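PDB 5GV0: lysosome-associated membrane glycoprotein 1 from Mus musculus, which is a heavily glycosylated protein of the lysosomal membrane whose membrane-proximal luminal domain probably takes part in LAMP-1 assembly. Local coordinates for residues 126-129 with 130-133; 141-144 with 145-149. All coordinates share one frame; numbering follows the deposited sequence.

Contact 1: residues 126-129 with 130-133. With NAG (2-acetamido-2-deoxy-beta-D-glucopyranose), chain D.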
ATOM      1  N   HIS A 126       0.220 -10.768  -4.158  1.00 13.83           N
ATOM      2  CA  HIS A 126      -0.894 -10.161  -4.862  1.00 12.80           C
ATOM      3  C   HIS A 126      -2.063 -10.018  -3.908  1.00 14.41           C
ATOM      4  O   HIS A 126      -2.770 -10.983  -3.624  1.00 16.78           O
ATOM      5  CB  HIS A 126      -1.280 -11.005  -6.076  1.00 13.67           C
ATOM      6  CG  HIS A 126      -0.138 -11.271  -7.006  1.00 18.44           C
ATOM      7  ND1 HIS A 126       0.361 -10.316  -7.861  1.00 31.81           N
ATOM      8  CD2 HIS A 126       0.603 -12.385  -7.211  1.00 33.16           C
ATOM      9  CE1 HIS A 126       1.360 -10.828  -8.559  1.00 25.94           C
ATOM     10  NE2 HIS A 126       1.527 -12.083  -8.183  1.00 30.81           N
ATOM     11  N   ILE A 127      -2.244  -8.813  -3.390  1.00 11.06           N
ATOM     12  CA  ILE A 127      -3.296  -8.567  -2.414  1.00 11.65           C
ATOM     13  C   ILE A 127      -4.610  -8.252  -3.111  1.00 11.28           C
ATOM     14  O   ILE A 127      -4.724  -7.261  -3.826  1.00 12.16           O
ATOM     15  CB  ILE A 127      -2.933  -7.415  -1.472  1.00 10.81           C
ATOM     16  CG1 ILE A 127      -1.627  -7.716  -0.735  1.00 12.49           C
ATOM     17  CG2 ILE A 127      -4.063  -7.181  -0.476  1.00 12.43           C
ATOM     18  CD1 ILE A 127      -1.122  -6.546   0.105  1.00 13.72           C
ATOM     19  N   PHE A 128      -5.598  -9.120  -2.912  1.00  9.89           N
ATOM     20  CA  PHE A 128      -6.926  -8.928  -3.474  1.00  9.94           C
ATOM     21  C   PHE A 128      -7.569  -7.679  -2.880  1.00  9.92           C
ATOM     22  O   PHE A 128      -7.677  -7.549  -1.665  1.00 11.75           O
ATOM     23  CB  PHE A 128      -7.783 -10.173  -3.194  1.00  9.92           C
ATOM     24  CG  PHE A 128      -9.180 -10.127  -3.763  1.00 10.04           C
ATOM     25  CD1 PHE A 128     -10.193  -9.428  -3.120  1.00 11.58           C
ATOM     26  CD2 PHE A 128      -9.497 -10.850  -4.906  1.00 12.66           C
ATOM     27  CE1 PHE A 128     -11.484  -9.417  -3.631  1.00 13.10           C
ATOM     28  CE2 PHE A 128     -10.792 -10.847  -5.417  1.00 13.26           C
ATOM     29  CZ  PHE A 128     -11.783 -10.130  -4.777  1.00 11.49           C
ATOM     30  N   VAL A 129      -7.980  -6.754  -3.739  1.00  9.11           N
ATOM     31  CA  VAL A 129      -8.728  -5.582  -3.288  1.00  9.01           C
ATOM     32  C   VAL A 129     -10.177  -5.707  -3.758  1.00  8.95           C
ATOM     33  O   VAL A 129     -11.105  -5.594  -2.959  1.00  9.85           O
ATOM     34  CB  VAL A 129      -8.097  -4.268  -3.792  1.00  9.47           C
ATOM     35  CG1 VAL A 129      -8.927  -3.077  -3.356  1.00  9.94           C
ATOM     36  CG2 VAL A 129      -6.666  -4.135  -3.272  1.00 11.12           C
ATOM     37  N   SER A 130     -10.365  -5.960  -5.054  1.00  9.60           N
ATOM     38  CA  SER A 130     -11.672  -6.342  -5.593  1.00  8.51           C
ATOM     39  C   SER A 130     -11.461  -7.407  -6.651  1.00 11.67           C
ATOM     40  O   SER A 130     -10.317  -7.741  -6.971  1.00 11.81           O
ATOM     41  CB  SER A 130     -12.406  -5.145  -6.195  1.00 12.34           C
ATOM     42  OG  SER A 130     -11.855  -4.803  -7.456  1.00 14.01           O
ATOM     43  N   LYS A 131     -12.558  -7.920  -7.203  1.00 13.13           N
ATOM     44  CA  LYS A 131     -12.490  -8.880  -8.305  1.00 16.48           C
ATOM     45  C   LYS A 131     -11.624  -8.366  -9.433  1.00 17.01           C
ATOM     46  O   LYS A 131     -10.962  -9.149 -10.120  1.00 20.01           O
ATOM     47  CB  LYS A 131     -13.886  -9.192  -8.856  1.00 16.61           C
ATOM     48  CG  LYS A 131     -14.725 -10.054  -7.966  1.00 18.59           C
ATOM     49  CD  LYS A 131     -15.992 -10.453  -8.692  1.00 14.02           C
ATOM     50  CE  LYS A 131     -16.950 -11.165  -7.761  1.00 25.48           C
ATOM     51  NZ  LYS A 131     -18.193 -11.525  -8.492  1.00 24.97           N
ATOM     52  N   MET A 132     -11.633  -7.047  -9.614  1.00 12.96           N
ATOM     53  CA  MET A 132     -10.978  -6.411 -10.744  1.00 15.73           C
ATOM     54  C   MET A 132      -9.647  -5.752 -10.399  1.00 15.13           C
ATOM     55  O   MET A 132      -8.959  -5.269 -11.283  1.00 15.73           O
ATOM     56  CB  MET A 132     -11.915  -5.368 -11.354  1.00 20.27           C
ATOM     57  CG  MET A 132     -13.208  -5.959 -11.904  1.00 21.26           C
ATOM     58  SD  MET A 132     -12.897  -7.069 -13.297  1.00 30.98           S
ATOM     59  CE  MET A 132     -13.459  -8.625 -12.618  1.00 32.61           C
ATOM     60  N   LEU A 133      -9.277  -5.725  -9.123  1.00 11.08           N
ATOM     61  CA  LEU A 133      -8.066  -5.001  -8.729  1.00 11.60           C
ATOM     62  C   LEU A 133      -7.249  -5.746  -7.689  1.00 10.31           C
ATOM     63  O   LEU A 133      -7.767  -6.116  -6.636  1.00 10.10           O
ATOM     64  CB  LEU A 133      -8.424  -3.623  -8.171  1.00 10.71           C
ATOM     65  CG  LEU A 133      -7.269  -2.816  -7.567  1.00  9.72           C
ATOM     66  CD1 LEU A 133      -6.303  -2.344  -8.652  1.00 13.81           C
ATOM     67  CD2 LEU A 133      -7.810  -1.629  -6.786  1.00 13.28           C
TER
HETATM   68  C1  NAG D 403     -12.082  -7.247   0.500  1.00 10.87           C
HETATM   69  C2  NAG D 403     -13.160  -8.072  -0.199  1.00 11.80           C
HETATM   70  C3  NAG D 403     -13.566  -9.237   0.696  1.00 13.43           C
HETATM   71  C4  NAG D 403     -12.344 -10.052   1.098  1.00 12.69           C
HETATM   72  C5  NAG D 403     -11.279  -9.140   1.702  1.00 12.30           C
HETATM   73  C6  NAG D 403      -9.984  -9.858   2.006  1.00 12.53           C
HETATM   74  C7  NAG D 403     -14.686  -6.996  -1.805  1.00 10.35           C
HETATM   75  C8  NAG D 403     -15.937  -6.186  -1.967  1.00 14.80           C
HETATM   76  N2  NAG D 403     -14.325  -7.272  -0.545  1.00 11.44           N
HETATM   77  O3  NAG D 403     -14.509 -10.057   0.019  1.00 19.13           O
HETATM   78  O4  NAG D 403     -12.729 -11.010   2.079  1.00 16.85           O
HETATM   79  O5  NAG D 403     -10.962  -8.080   0.784  1.00 11.60           O
HETATM   80  O6  NAG D 403      -9.526 -10.591   0.879  1.00 14.43           O
HETATM   81  O7  NAG D 403     -14.030  -7.370  -2.774  1.00 14.53           O

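Contact 2: residues 141-144 with 145-149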
ATOM      1  N   GLN A 141       9.612  -3.458   2.891  1.00 10.54           N
ATOM      2  CA  GLN A 141       9.870  -3.389   4.319  1.00 10.09           C
ATOM      3  C   GLN A 141       8.999  -2.247   4.824  1.00  9.77           C
ATOM      4  O   GLN A 141       9.018  -1.155   4.248  1.00  9.97           O
ATOM      5  CB  GLN A 141      11.351  -3.169   4.630  1.00 10.52           C
ATOM      6  CG  GLN A 141      11.643  -3.219   6.131  1.00 11.90           C
ATOM      7  CD  GLN A 141      13.113  -3.341   6.447  1.00 14.27           C
ATOM      8  OE1 GLN A 141      13.972  -3.164   5.575  1.00 14.20           O
ATOM      9  NE2 GLN A 141      13.420  -3.641   7.706  1.00 11.42           N
ATOM     10  N   VAL A 142       8.198  -2.498   5.857  1.00  9.14           N
ATOM     11  CA  VAL A 142       7.240  -1.491   6.291  1.00  8.96           C
ATOM     12  C   VAL A 142       6.997  -1.575   7.795  1.00 10.29           C
ATOM     13  O   VAL A 142       7.038  -2.652   8.401  1.00 10.82           O
ATOM     14  CB  VAL A 142       5.903  -1.613   5.501  1.00  9.83           C
ATOM     15  CG1 VAL A 142       5.198  -2.929   5.805  1.00 11.02           C
ATOM     16  CG2 VAL A 142       4.988  -0.429   5.792  1.00 12.58           C
ATOM     17  N   GLN A 143       6.774  -0.419   8.402  1.00  9.40           N
ATOM     18  CA  GLN A 143       6.504  -0.345   9.830  1.00  9.27           C
ATOM     19  C   GLN A 143       5.555   0.811  10.124  1.00 10.29           C
ATOM     20  O   GLN A 143       5.802   1.944   9.689  1.00 11.14           O
ATOM     21  CB  GLN A 143       7.812  -0.188  10.597  1.00  8.59           C
ATOM     22  CG  GLN A 143       7.653  -0.200  12.115  1.00 12.28           C
ATOM     23  CD  GLN A 143       8.995  -0.273  12.807  1.00  9.25           C
ATOM     24  OE1 GLN A 143       9.960  -0.793  12.246  1.00 11.27           O
ATOM     25  NE2 GLN A 143       9.075   0.259  14.029  1.00 12.20           N
ATOM     26  N   ALA A 144       4.473   0.523  10.842  1.00  9.16           N
ATOM     27  CA  ALA A 144       3.455   1.514  11.151  1.00 10.12           C
ATOM     28  C   ALA A 144       3.255   1.660  12.657  1.00 11.04           C
ATOM     29  O   ALA A 144       3.443   0.698  13.416  1.00 12.43           O
ATOM     30  CB  ALA A 144       2.132   1.144  10.472  1.00 11.91           C
ATOM     31  N   PHE A 145       2.890   2.883  13.042  1.00 10.98           N
ATOM     32  CA  PHE A 145       2.530   3.308  14.397  1.00 11.95           C
ATOM     33  C   PHE A 145       3.789   3.554  15.224  1.00 13.72           C
ATOM     34  O   PHE A 145       4.333   4.652  15.179  1.00 20.86           O
ATOM     35  CB  PHE A 145       1.560   2.309  15.051  1.00 12.25           C
ATOM     36  CG  PHE A 145       0.214   2.269  14.364  1.00 10.81           C
ATOM     37  CD1 PHE A 145      -0.766   3.195  14.691  1.00 10.56           C
ATOM     38  CD2 PHE A 145      -0.045   1.356  13.352  1.00 11.09           C
ATOM     39  CE1 PHE A 145      -1.988   3.198  14.041  1.00 12.13           C
ATOM     40  CE2 PHE A 145      -1.266   1.353  12.692  1.00 13.30           C
ATOM     41  CZ  PHE A 145      -2.240   2.279  13.040  1.00 12.92           C
ATOM     42  N   LYS A 146       4.270   2.560  15.953  1.00 13.69           N
ATOM     43  CA  LYS A 146       5.454   2.759  16.781  1.00 15.07           C
ATOM     44  C   LYS A 146       6.735   2.702  15.947  1.00 14.31           C
ATOM     45  O   LYS A 146       7.017   1.700  15.291  1.00 14.91           O
ATOM     46  CB  LYS A 146       5.502   1.716  17.891  1.00 17.99           C
ATOM     47  CG  LYS A 146       6.628   1.905  18.893  1.00 24.48           C
ATOM     48  CD  LYS A 146       6.384   1.023  20.110  1.00 25.27           C
ATOM     49  CE  LYS A 146       7.502   1.158  21.129  1.00 36.91           C
ATOM     50  NZ  LYS A 146       8.810   0.720  20.567  1.00 36.84           N
ATOM     51  N   VAL A 147       7.494   3.798  15.958  1.00 14.45           N
ATOM     52  CA  VAL A 147       8.815   3.838  15.350  1.00 13.17           C
ATOM     53  C   VAL A 147       9.814   4.428  16.351  1.00 16.56           C
ATOM     54  O   VAL A 147       9.590   5.510  16.900  1.00 19.32           O
ATOM     55  CB  VAL A 147       8.829   4.667  14.050  1.00 13.34           C
ATOM     56  CG1 VAL A 147      10.248   4.771  13.497  1.00 14.01           C
ATOM     57  CG2 VAL A 147       7.891   4.046  13.018  1.00 15.25           C
ATOM     58  N   ASP A 148      10.901   3.703  16.589  1.00 16.22           N
ATOM     59  CA  ASP A 148      11.907   4.109  17.563  1.00 17.85           C
ATOM     60  C   ASP A 148      13.161   4.603  16.859  1.00 17.00           C
ATOM     61  O   ASP A 148      13.648   3.966  15.929  1.00 15.07           O
ATOM     62  CB  ASP A 148      12.250   2.946  18.489  1.00 14.82           C
ATOM     63  CG  ASP A 148      11.051   2.441  19.255  1.00 25.51           C
ATOM     64  OD1 ASP A 148      10.333   3.270  19.853  1.00 27.15           O
ATOM     65  OD2 ASP A 148      10.811   1.215  19.243  1.00 28.21           O
ATOM     66  N   SER A 149      13.669   5.754  17.296  1.00 17.69           N
ATOM     67  CA  SER A 149      14.880   6.343  16.726  1.00 18.58           C
ATOM     68  C   SER A 149      14.834   6.466  15.197  1.00 17.25           C
ATOM     69  O   SER A 149      15.847   6.316  14.508  1.00 18.28           O
ATOM     70  CB  SER A 149      16.107   5.535  17.155  1.00 19.85           C
ATOM     71  OG  SER A 149      16.404   5.759  18.527  1.00 24.31           O
TER
HETATM   72  O   HOH W   1      11.490   1.291  15.233  1.00 14.89           O
HETATM   73  O   HOH W   2       5.353  -0.449  14.881  1.00 14.75           O

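Contact 1: residues 126-129 with 130-133
The carbonyl oxygen of Leu133 accepts two backbone hydrogen bonds, from Val129 N at 3.0 Å and from Ser130 N at 3.0 Å. Two successive residues thus face one residue opposite, which defines a classic beta bulge, here at the root of the hairpin joining strands 125-128 and 133-138. One carbonyl in this way satisfies two successive N-H groups. From Ser130 to Leu133 the chain makes a type I beta turn, closed by Leu133 N bonding to Ser130 O. A small hydroxyl residue suits its first position: with chi1 at 76°, Ser130 OG stands between its own N and carbonyl carbon and accepts from Met132 N at 3.1 Å, forming an ST turn.

Val129 and Leu133 point the same way and pack side by side; Val129 CG1 lies 3.9 Å from Leu133 CD2. Branched apolar chains fit here because both are buried, Val129 on Val87 and Leu133 on Leu89 and Ile103 of the other sheet. On the surface, Phe128 carries its CG anti to the backbone N (chi1 -178°), which swings the ring forward over the start of the turn. One ring face lies over the carbonyl group of Ser130, with Phe128 CZ 3.3 Å from Ser130 C. At the edge of the same ring, in its plane, the acetamido oxygen O7 of the glycan sugar lies 3.4 Å from Phe128 CE1.

Contact 2: residues 141-144 with 145-149
A side chain of a strand bonding back to the loop that follows it makes this contact, at the point where strand 140-144 ends and the chain sets out toward strand 155-157. Gln143 NE2 donates to Lys146 O at 2.8 Å. The bond is nearly straight, 168° at the hydrogen, and flat at both ends: the acceptor lies 5° out of the glutamine amide plane, and the donor lies in the carbonyl plane of Lys146. Glutamine suits this place because its long chain, CG anti to the backbone N (chi1 -176°) and extended beyond, carries an amide that can serve two sides at once. Its OE1 accepts from Gly153 N, farther along the same loop, so bonds at both ends of the amide fix its rotation. Gln143 NE2 also donates to a water at 2.9 Å, and that water accepts from Asp148 N as well.

A second water bridges the start of the loop, donating to Ala144 O at 2.7 Å and to Lys146 O, an acceptor thereby gripped by both Gln143 NE2 and this water. Phe145 has a positive phi, and the chain swings out of the strand there. Its ring turns back beside Ala144, with Phe145 CD2 3.6 Å from Ala144 CB, a methyl small enough to lie against both the Phe145 ring and Phe73 of strand 67-76.

Strand 14-30 runs antiparallel beside strand 140-144 and receives Ala144 on Leu17 and Val147 on Leu18. From the other sheet, strand 67-76 meets Ala144 through Phe73 and Phe145 through Met75.

In the fold
Followed from the N terminus, the chain lays down strand 14-30 and then the six-stranded antiparallel sheet before reaching either contact. Contact 1 closes the short hairpin between strands 125-128 and 133-138; the chain then continues through strand 140-144 into contact 2, which shapes the start of the loop to strand 155-157. The two come in series, neither nesting nor crossing, on opposite sides of the chain's centre and with their own centres about 26 Å apart. Strand 14-30 pairs with both 133-138 and 140-144, so it connects them within one sheet. Both contacts bring this sheet against the six-stranded one.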